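Local coordinates for protein prophenoloxidase b (Marsupenaeus japonicus, PDB 3WKY) that probably oxidises phenols to quinones once activated, being the zymogen of a hemolymph phenoloxidase with a dinuclear type 3 copper site, at residues A[10-18]-A[112-120]. Numbering follows the deposited sequence.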
loop_
_atom_site.group_PDB
_atom_site.type_symbol
_atom_site.label_atom_id
_atom_site.label_comp_id
_atom_site.label_asym_id
_atom_site.label_seq_id
_atom_site.Cartn_x
_atom_site.Cartn_y
_atom_site.Cartn_z
ATOM N N GLU A 10 47.145 -41.114 5.686
ATOM C CA GLU A 10 47.971 -39.951 5.948
ATOM C C GLU A 10 47.258 -38.749 5.325
ATOM O O GLU A 10 47.235 -37.659 5.897
ATOM C CB GLU A 10 49.349 -40.108 5.304
ATOM C CG GLU A 10 50.212 -41.232 5.867
ATOM C CD GLU A 10 51.695 -40.994 5.624
ATOM O OE1 GLU A 10 52.093 -39.819 5.456
ATOM O OE2 GLU A 10 52.467 -41.975 5.603
ATOM N N LEU A 11 46.686 -38.970 4.141
ATOM C CA LEU A 11 45.920 -37.955 3.413
ATOM C C LEU A 11 44.663 -37.540 4.151
ATOM O O LEU A 11 44.305 -36.371 4.193
ATOM C CB LEU A 11 45.497 -38.504 2.057
ATOM C CG LEU A 11 46.577 -38.562 0.992
ATOM C CD1 LEU A 11 46.107 -39.425 -0.175
ATOM C CD2 LEU A 11 46.893 -37.156 0.544
ATOM N N ARG A 12 43.980 -38.524 4.709
ATOM C CA ARG A 12 42.747 -38.303 5.455
ATOM C C ARG A 12 42.989 -37.418 6.670
ATOM O O ARG A 12 42.099 -36.696 7.122
ATOM C CB ARG A 12 42.183 -39.645 5.905
ATOM C CG ARG A 12 40.763 -39.594 6.426
ATOM C CD ARG A 12 40.177 -40.993 6.434
ATOM N NE ARG A 12 40.806 -41.826 5.411
ATOM C CZ ARG A 12 40.363 -43.022 5.036
ATOM N NH1 ARG A 12 39.272 -43.533 5.589
ATOM N NH2 ARG A 12 41.008 -43.706 4.099
ATOM N N GLN A 13 44.206 -37.475 7.200
ATOM C CA GLN A 13 44.565 -36.674 8.364
ATOM C C GLN A 13 44.623 -35.184 8.044
ATOM O O GLN A 13 44.545 -34.350 8.942
ATOM C CB GLN A 13 45.906 -37.140 8.933
ATOM C CG GLN A 13 45.845 -38.492 9.619
ATOM C CD GLN A 13 47.201 -38.941 10.132
ATOM O OE1 GLN A 13 48.242 -38.451 9.685
ATOM N NE2 GLN A 13 47.193 -39.873 11.075
ATOM N N LEU A 14 44.764 -34.850 6.764
ATOM C CA LEU A 14 44.835 -33.452 6.350
ATOM C C LEU A 14 43.500 -32.736 6.553
ATOM O O LEU A 14 43.459 -31.511 6.625
ATOM C CB LEU A 14 45.250 -33.354 4.887
ATOM C CG LEU A 14 46.478 -34.175 4.493
ATOM C CD1 LEU A 14 46.563 -34.310 2.981
ATOM C CD2 LEU A 14 47.736 -33.544 5.038
ATOM N N PHE A 15 42.418 -33.505 6.636
ATOM C CA PHE A 15 41.078 -32.951 6.839
ATOM C C PHE A 15 40.870 -32.547 8.293
ATOM O O PHE A 15 39.953 -31.784 8.607
ATOM C CB PHE A 15 40.011 -33.999 6.488
ATOM C CG PHE A 15 39.898 -34.316 5.011
ATOM C CD1 PHE A 15 40.725 -35.266 4.416
ATOM C CD2 PHE A 15 38.918 -33.705 4.229
ATOM C CE1 PHE A 15 40.604 -35.572 3.064
ATOM C CE2 PHE A 15 38.787 -34.009 2.874
ATOM C CZ PHE A 15 39.632 -34.943 2.287
ATOM N N TYR A 16 41.712 -33.071 9.184
ATOM C CA TYR A 16 41.480 -32.929 10.626
ATOM C C TYR A 16 41.887 -31.574 11.218
ATOM O O TYR A 16 42.725 -30.867 10.661
ATOM C CB TYR A 16 42.163 -34.063 11.393
ATOM C CG TYR A 16 41.535 -35.410 11.137
ATOM C CD1 TYR A 16 40.310 -35.509 10.488
ATOM C CD2 TYR A 16 42.159 -36.581 11.542
ATOM C CE1 TYR A 16 39.725 -36.735 10.242
ATOM C CE2 TYR A 16 41.577 -37.816 11.304
ATOM C CZ TYR A 16 40.359 -37.884 10.650
ATOM O OH TYR A 16 39.767 -39.102 10.404
ATOM N N LEU A 17 41.263 -31.239 12.351
ATOM C CA LEU A 17 41.512 -29.991 13.077
ATOM C C LEU A 17 41.708 -28.782 12.155
ATOM O O LEU A 17 42.747 -28.129 12.205
ATOM C CB LEU A 17 42.734 -30.159 13.995
ATOM C CG LEU A 17 42.703 -31.352 14.955
ATOM C CD1 LEU A 17 43.964 -31.378 15.825
ATOM C CD2 LEU A 17 41.453 -31.351 15.829
ATOM N N PRO A 18 40.707 -28.487 11.299
ATOM C CA PRO A 18 40.909 -27.472 10.258
ATOM C C PRO A 18 41.080 -26.045 10.785
ATOM O O PRO A 18 41.570 -25.192 10.042
ATOM C CB PRO A 18 39.635 -27.591 9.398
ATOM C CG PRO A 18 38.612 -28.185 10.307
ATOM C CD PRO A 18 39.371 -29.113 11.219
ATOM N N PHE A 112 40.190 -24.620 1.914
ATOM C CA PHE A 112 41.118 -25.761 1.944
ATOM C C PHE A 112 40.367 -27.097 1.922
ATOM O O PHE A 112 40.642 -27.965 1.079
ATOM C CB PHE A 112 42.017 -25.663 3.183
ATOM C CG PHE A 112 42.987 -26.807 3.331
ATOM C CD1 PHE A 112 44.171 -26.826 2.604
ATOM C CD2 PHE A 112 42.720 -27.853 4.205
ATOM C CE1 PHE A 112 45.073 -27.869 2.744
ATOM C CE2 PHE A 112 43.614 -28.908 4.346
ATOM C CZ PHE A 112 44.792 -28.915 3.613
ATOM N N LEU A 113 39.418 -27.256 2.843
ATOM C CA LEU A 113 38.582 -28.453 2.907
ATOM C C LEU A 113 37.795 -28.719 1.632
ATOM O O LEU A 113 37.716 -29.865 1.181
ATOM C CB LEU A 113 37.626 -28.385 4.104
ATOM C CG LEU A 113 38.311 -28.506 5.459
ATOM C CD1 LEU A 113 37.312 -28.334 6.575
ATOM C CD2 LEU A 113 39.008 -29.869 5.560
ATOM N N ALA A 114 37.205 -27.677 1.052
ATOM C CA ALA A 114 36.426 -27.846 -0.178
ATOM C C ALA A 114 37.313 -28.356 -1.308
ATOM O O ALA A 114 36.954 -29.296 -2.021
ATOM C CB ALA A 114 35.760 -26.529 -0.575
ATOM N N ALA A 115 38.478 -27.731 -1.460
ATOM C CA ALA A 115 39.454 -28.137 -2.473
ATOM C C ALA A 115 39.891 -29.599 -2.295
ATOM O O ALA A 115 40.051 -30.334 -3.281
ATOM C CB ALA A 115 40.674 -27.188 -2.447
ATOM N N LEU A 116 40.069 -30.022 -1.046
ATOM C CA LEU A 116 40.468 -31.399 -0.751
ATOM C C LEU A 116 39.391 -32.403 -1.154
ATOM O O LEU A 116 39.674 -33.414 -1.802
ATOM C CB LEU A 116 40.775 -31.569 0.737
ATOM C CG LEU A 116 42.232 -31.470 1.180
ATOM C CD1 LEU A 116 42.349 -31.863 2.645
ATOM C CD2 LEU A 116 43.108 -32.363 0.305
ATOM N N TYR A 117 38.146 -32.133 -0.764
ATOM C CA TYR A 117 37.047 -33.027 -1.139
ATOM C C TYR A 117 36.908 -33.077 -2.655
ATOM O O TYR A 117 36.718 -34.153 -3.233
ATOM C CB TYR A 117 35.721 -32.582 -0.502
ATOM C CG TYR A 117 35.514 -33.024 0.933
ATOM C CD1 TYR A 117 34.971 -34.262 1.227
ATOM C CD2 TYR A 117 35.824 -32.175 1.996
ATOM C CE1 TYR A 117 34.763 -34.663 2.542
ATOM C CE2 TYR A 117 35.623 -32.565 3.313
ATOM C CZ TYR A 117 35.094 -33.807 3.580
ATOM O OH TYR A 117 34.893 -34.189 4.891
ATOM N N HIS A 118 36.996 -31.922 -3.309
ATOM C CA HIS A 118 36.878 -31.891 -4.766
ATOM C C HIS A 118 37.980 -32.727 -5.409
ATOM O O HIS A 118 37.761 -33.411 -6.420
ATOM C CB HIS A 118 36.952 -30.463 -5.306
ATOM C CG HIS A 118 36.871 -30.382 -6.796
ATOM N ND1 HIS A 118 35.853 -30.973 -7.524
ATOM C CD2 HIS A 118 37.676 -29.784 -7.707
ATOM C CE1 HIS A 118 36.038 -30.736 -8.808
ATOM N NE2 HIS A 118 37.138 -30.012 -8.947
ATOM N N THR A 119 39.163 -32.663 -4.810
ATOM C CA THR A 119 40.326 -33.415 -5.292
ATOM C C THR A 119 40.087 -34.927 -5.282
ATOM O O THR A 119 40.497 -35.629 -6.217
ATOM C CB THR A 119 41.570 -33.056 -4.474
ATOM O OG1 THR A 119 41.923 -31.691 -4.740
ATOM C CG2 THR A 119 42.748 -33.969 -4.844
ATOM N N TYR A 120 39.424 -35.435 -4.249
ATOM C CA TYR A 120 39.099 -36.862 -4.216
ATOM C C TYR A 120 38.149 -37.267 -5.343
ATOM O O TYR A 120 38.208 -38.395 -5.823
ATOM C CB TYR A 120 38.508 -37.269 -2.867
ATOM C CG TYR A 120 39.517 -37.590 -1.787
ATOM C CD1 TYR A 120 40.277 -36.586 -1.199
ATOM C CD2 TYR A 120 39.686 -38.894 -1.329
ATOM C CE1 TYR A 120 41.184 -36.866 -0.197
ATOM C CE2 TYR A 120 40.596 -39.184 -0.315
ATOM C CZ TYR A 120 41.341 -38.161 0.241
ATOM O OH TYR A 120 42.249 -38.426 1.243
HETATM O O HOH W 1 41.949 -40.829 2.450
#
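The ring of Phe15 meets helix 109-122 with one face and part of its edge. Over that face, in the modelled conformer of Leu116, one of two, sits Leu116 CD1, 3.9 Å from the ring centroid and only 2° off the ring normal, a CH-pi contact over the centre of the ring. Along the rim, Phe15 CE2 comes down on the face of Tyr117, 3.5 Å from Tyr117 CE2, in a T-shaped pair whose planes stand at 72°. Phe15 CZ lies 3.5 Å from Tyr120 CE1, but there the rings meet obliquely. With CG anti to its own carbonyl carbon (chi1 -70°), Phe15 swings its ring from the flank of its backbone across to the helix, so that Leu116 covers one face while Tyr117 and Tyr120 come at its edge. Phe112 turns its edge instead, placing CE2 3.5 Å from the carbonyl oxygen of Leu14.

This is how an N-terminal segment can be joined to an all-helical domain of the hemocyanin family: one aromatic ring is laid against a helix, here by apolar contacts without direct hydrogen bonds. Helix 93-103 also packs on Leu11 and Leu14, while Val137 of helix 134-137 touches Phe15, Leu113 and Tyr117. The Tyr117 hydroxyl is taken up by the Pro132 carbonyl, which probably helps hold the ring that receives Phe15.

Beyond the aromatic cluster, Leu113 divides its branches: CD1 packs 3.7 Å from Pro18 CB, whereas CD2 lies against the backbone of Phe15. Polar character appears at the other end, where Tyr120 OH passes 3.3 Å from Leu11 CB and hydrogen-bonds a water at 2.7 Å from that hydroxyl oxygen, near the plane of the tyrosine ring.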